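Local coordinates for calcium-regulated actin-bundling protein (Dictyostelium discoideum, PDB 4X3N), which bundles actin filaments under the control of calcium and may help shape and reorganise filopodia and pseudopodia during cell movement, at the calcium ion site. Coordinates in Å, arbitrary orientation; residue numbers count along the deposited sequence, not the author numbering. Chains: chain A/B, Calcium-regulated actin-bundling protein.

The calcium ion site. Residues chain A 35, 93, 144-152, 155; chain B 101. With CA (calcium ion), chain C.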
loop_
_atom_site.group_PDB
_atom_site.type_symbol
_atom_site.label_atom_id
_atom_site.label_comp_id
_atom_site.label_asym_id
_atom_site.label_seq_id
_atom_site.Cartn_x
_atom_site.Cartn_y
_atom_site.Cartn_z
ATOM N N CYS A 35 1.793 -18.455 -5.917
ATOM C CA CYS A 35 1.859 -16.998 -5.912
ATOM C C CYS A 35 1.587 -16.423 -7.288
ATOM O O CYS A 35 0.909 -15.372 -7.395
ATOM C CB CYS A 35 3.203 -16.477 -5.360
ATOM S SG CYS A 35 3.326 -16.760 -3.569
ATOM N N ASP A 93 -5.973 -9.381 -5.834
ATOM C CA ASP A 93 -6.080 -9.653 -4.402
ATOM C C ASP A 93 -6.463 -8.389 -3.576
ATOM O O ASP A 93 -6.520 -7.279 -4.080
ATOM C CB ASP A 93 -4.861 -10.363 -3.970
ATOM C CG ASP A 93 -3.571 -9.493 -4.041
ATOM O OD1 ASP A 93 -3.632 -8.284 -3.849
ATOM O OD2 ASP A 93 -2.531 -10.015 -4.394
ATOM N N ASP A 144 -4.902 -16.631 4.254
ATOM C CA ASP A 144 -3.670 -16.071 3.643
ATOM C C ASP A 144 -2.477 -17.019 3.676
ATOM O O ASP A 144 -1.475 -16.794 4.435
ATOM C CB ASP A 144 -3.318 -14.732 4.289
ATOM C CG ASP A 144 -2.097 -14.065 3.652
ATOM O OD1 ASP A 144 -1.785 -14.351 2.486
ATOM O OD2 ASP A 144 -1.478 -13.243 4.346
ATOM N N VAL A 145 -2.519 -17.988 2.760
ATOM C CA VAL A 145 -1.583 -19.077 2.781
ATOM C C VAL A 145 -0.187 -18.750 2.281
ATOM O O VAL A 145 0.735 -19.421 2.649
ATOM C CB VAL A 145 -2.140 -20.335 2.111
ATOM C CG1 VAL A 145 -3.537 -20.685 2.700
ATOM C CG2 VAL A 145 -2.190 -20.168 0.629
ATOM N N ASN A 146 -0.003 -17.679 1.510
ATOM C CA ASN A 146 1.358 -17.291 1.193
ATOM C C ASN A 146 1.895 -16.160 2.058
ATOM O O ASN A 146 2.938 -15.617 1.752
ATOM C CB ASN A 146 1.482 -16.968 -0.273
ATOM C CG ASN A 146 0.470 -15.971 -0.715
ATOM O OD1 ASN A 146 -0.253 -15.419 0.099
ATOM N ND2 ASN A 146 0.376 -15.765 -2.020
ATOM N N PHE A 147 1.173 -15.798 3.118
ATOM C CA PHE A 147 1.615 -14.809 4.104
ATOM C C PHE A 147 1.981 -13.440 3.560
ATOM O O PHE A 147 2.987 -12.834 3.994
ATOM C CB PHE A 147 2.745 -15.393 4.953
ATOM C CG PHE A 147 2.328 -16.612 5.727
ATOM C CD1 PHE A 147 2.505 -17.845 5.213
ATOM C CD2 PHE A 147 1.759 -16.493 6.966
ATOM C CE1 PHE A 147 2.122 -18.975 5.927
ATOM C CE2 PHE A 147 1.366 -17.608 7.686
ATOM C CZ PHE A 147 1.552 -18.854 7.150
ATOM N N ASP A 148 1.158 -12.941 2.615
ATOM C CA ASP A 148 1.460 -11.658 2.019
ATOM C C ASP A 148 0.568 -10.567 2.513
ATOM O O ASP A 148 0.662 -9.465 2.045
ATOM C CB ASP A 148 1.554 -11.750 0.472
ATOM C CG ASP A 148 0.217 -12.042 -0.177
ATOM O OD1 ASP A 148 -0.731 -12.231 0.556
ATOM O OD2 ASP A 148 0.121 -12.078 -1.407
ATOM N N GLY A 149 -0.297 -10.873 3.480
ATOM C CA GLY A 149 -1.324 -9.960 3.972
ATOM C C GLY A 149 -2.408 -9.618 2.938
ATOM O O GLY A 149 -3.122 -8.612 3.095
ATOM N N ARG A 150 -2.498 -10.411 1.860
ATOM C CA ARG A 150 -3.481 -10.207 0.816
ATOM C C ARG A 150 -4.358 -11.466 0.641
ATOM O O ARG A 150 -3.914 -12.616 0.892
ATOM C CB ARG A 150 -2.800 -9.907 -0.508
ATOM C CG ARG A 150 -1.686 -8.860 -0.535
ATOM C CD ARG A 150 -2.157 -7.435 -0.399
ATOM N NE ARG A 150 -3.029 -7.024 -1.497
ATOM C CZ ARG A 150 -3.490 -5.793 -1.659
ATOM N NH1 ARG A 150 -3.131 -4.820 -0.798
ATOM N NH2 ARG A 150 -4.309 -5.512 -2.674
ATOM N N VAL A 151 -5.603 -11.249 0.251
ATOM C CA VAL A 151 -6.521 -12.324 -0.068
ATOM C C VAL A 151 -6.866 -12.299 -1.574
ATOM O O VAL A 151 -7.394 -11.300 -2.088
ATOM C CB VAL A 151 -7.799 -12.256 0.767
ATOM C CG1 VAL A 151 -8.737 -13.351 0.362
ATOM C CG2 VAL A 151 -7.498 -12.366 2.252
ATOM N N SER A 152 -6.469 -13.374 -2.248
ATOM C CA SER A 152 -6.762 -13.603 -3.622
ATOM C C SER A 152 -8.100 -14.334 -3.709
ATOM O O SER A 152 -8.562 -14.888 -2.723
ATOM C CB SER A 152 -5.672 -14.436 -4.239
ATOM O OG SER A 152 -5.533 -15.667 -3.526
ATOM N N GLU A 155 -7.378 -17.898 -2.900
ATOM C CA GLU A 155 -7.284 -18.200 -1.466
ATOM C C GLU A 155 -8.676 -18.282 -0.841
ATOM O O GLU A 155 -8.938 -19.186 -0.074
ATOM C CB GLU A 155 -6.381 -17.174 -0.780
ATOM C CG GLU A 155 -4.921 -17.426 -1.061
ATOM C CD GLU A 155 -4.068 -16.271 -0.633
ATOM O OE1 GLU A 155 -4.286 -15.178 -1.163
ATOM O OE2 GLU A 155 -3.205 -16.467 0.244
ATOM N N TYR B 101 3.032 -11.339 11.381
ATOM C CA TYR B 101 3.541 -12.603 10.917
ATOM C C TYR B 101 5.014 -12.771 11.325
ATOM O O TYR B 101 5.420 -13.890 11.681
ATOM C CB TYR B 101 3.458 -12.742 9.397
ATOM C CG TYR B 101 2.103 -12.936 8.760
ATOM C CD1 TYR B 101 1.132 -13.800 9.339
ATOM C CD2 TYR B 101 1.815 -12.379 7.527
ATOM C CE1 TYR B 101 -0.078 -14.027 8.721
ATOM C CE2 TYR B 101 0.573 -12.586 6.909
ATOM C CZ TYR B 101 -0.360 -13.425 7.514
ATOM O OH TYR B 101 -1.596 -13.716 6.946
HETATM CA CA CA C . -2.285 -14.118 0.223
HETATM O O HOH W 1 -1.865 -13.658 -2.080
#
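The calcium ion sits in a canonical EF-hand loop, A:Asp144 to A:Glu155. The loop follows helix 132-143, passes through the short strand 150-152 and ends in helix 153-160. Protein ligands come from loop positions 1, 3, 5, 7 and 12; one water completes the seven oxygens modelled. A:Asp144 OD1 binds calcium CA at 2.3 Å, its CG anti to the backbone N (chi1 -177°). A:Asn146 and A:Asp148 each give OD1, and both hold CG in the crowded position between backbone N and carbonyl carbon. A:Arg150 supplies its main-chain O to calcium CA at 2.3 Å. A:Glu155 reaches in with an extended chain and binds calcium CA with both carboxylate oxygens, OE2 at 2.5 Å and OE1 at 2.7 Å. Water 1 bridges A:Asn146 ND2 and A:Asp148 OD2 while bound to calcium.

Second-shell bonds hold several of the ligands. A:Arg150 N donates to A:Asp148 OD1, and A:Asp148 N to A:Asp144 OD1 on its syn lone pair. A:Glu155 OE1 accepts from A:Ser152 N and OG on its anti lone pair, and A:Ser152 OG accepts from A:Glu155 N at the start of the helix. A:Asn146 ND2 also donates to A:Cys35 SG, close to the amide plane. The A:Arg150 side chain instead ties the loop to strand 93-95: its NE makes a salt bridge to A:Asp93 OD1 at 2.7 Å, from above the carboxylate plane.

A:Asp144 OD2 accepts from A:Gly149 N and from B:Tyr101 OH, the latter at 2.6 Å. The B:Tyr101 ring is turned 50° from the carboxylate. A:Phe147 CD2 stands 3.5 Å above the centre of that ring, edge to face. An alanine at B:Tyr101 removes the phenol ring, and would probably leave the A:Asp144 carboxylate less firmly held and A:Phe147 less well packed.

The protein is a monomer, so the B:Tyr101 contact may reflect crystal packing. Within chain A the loop joins two helices, with helix 28-38 and strand 93-95 beside it.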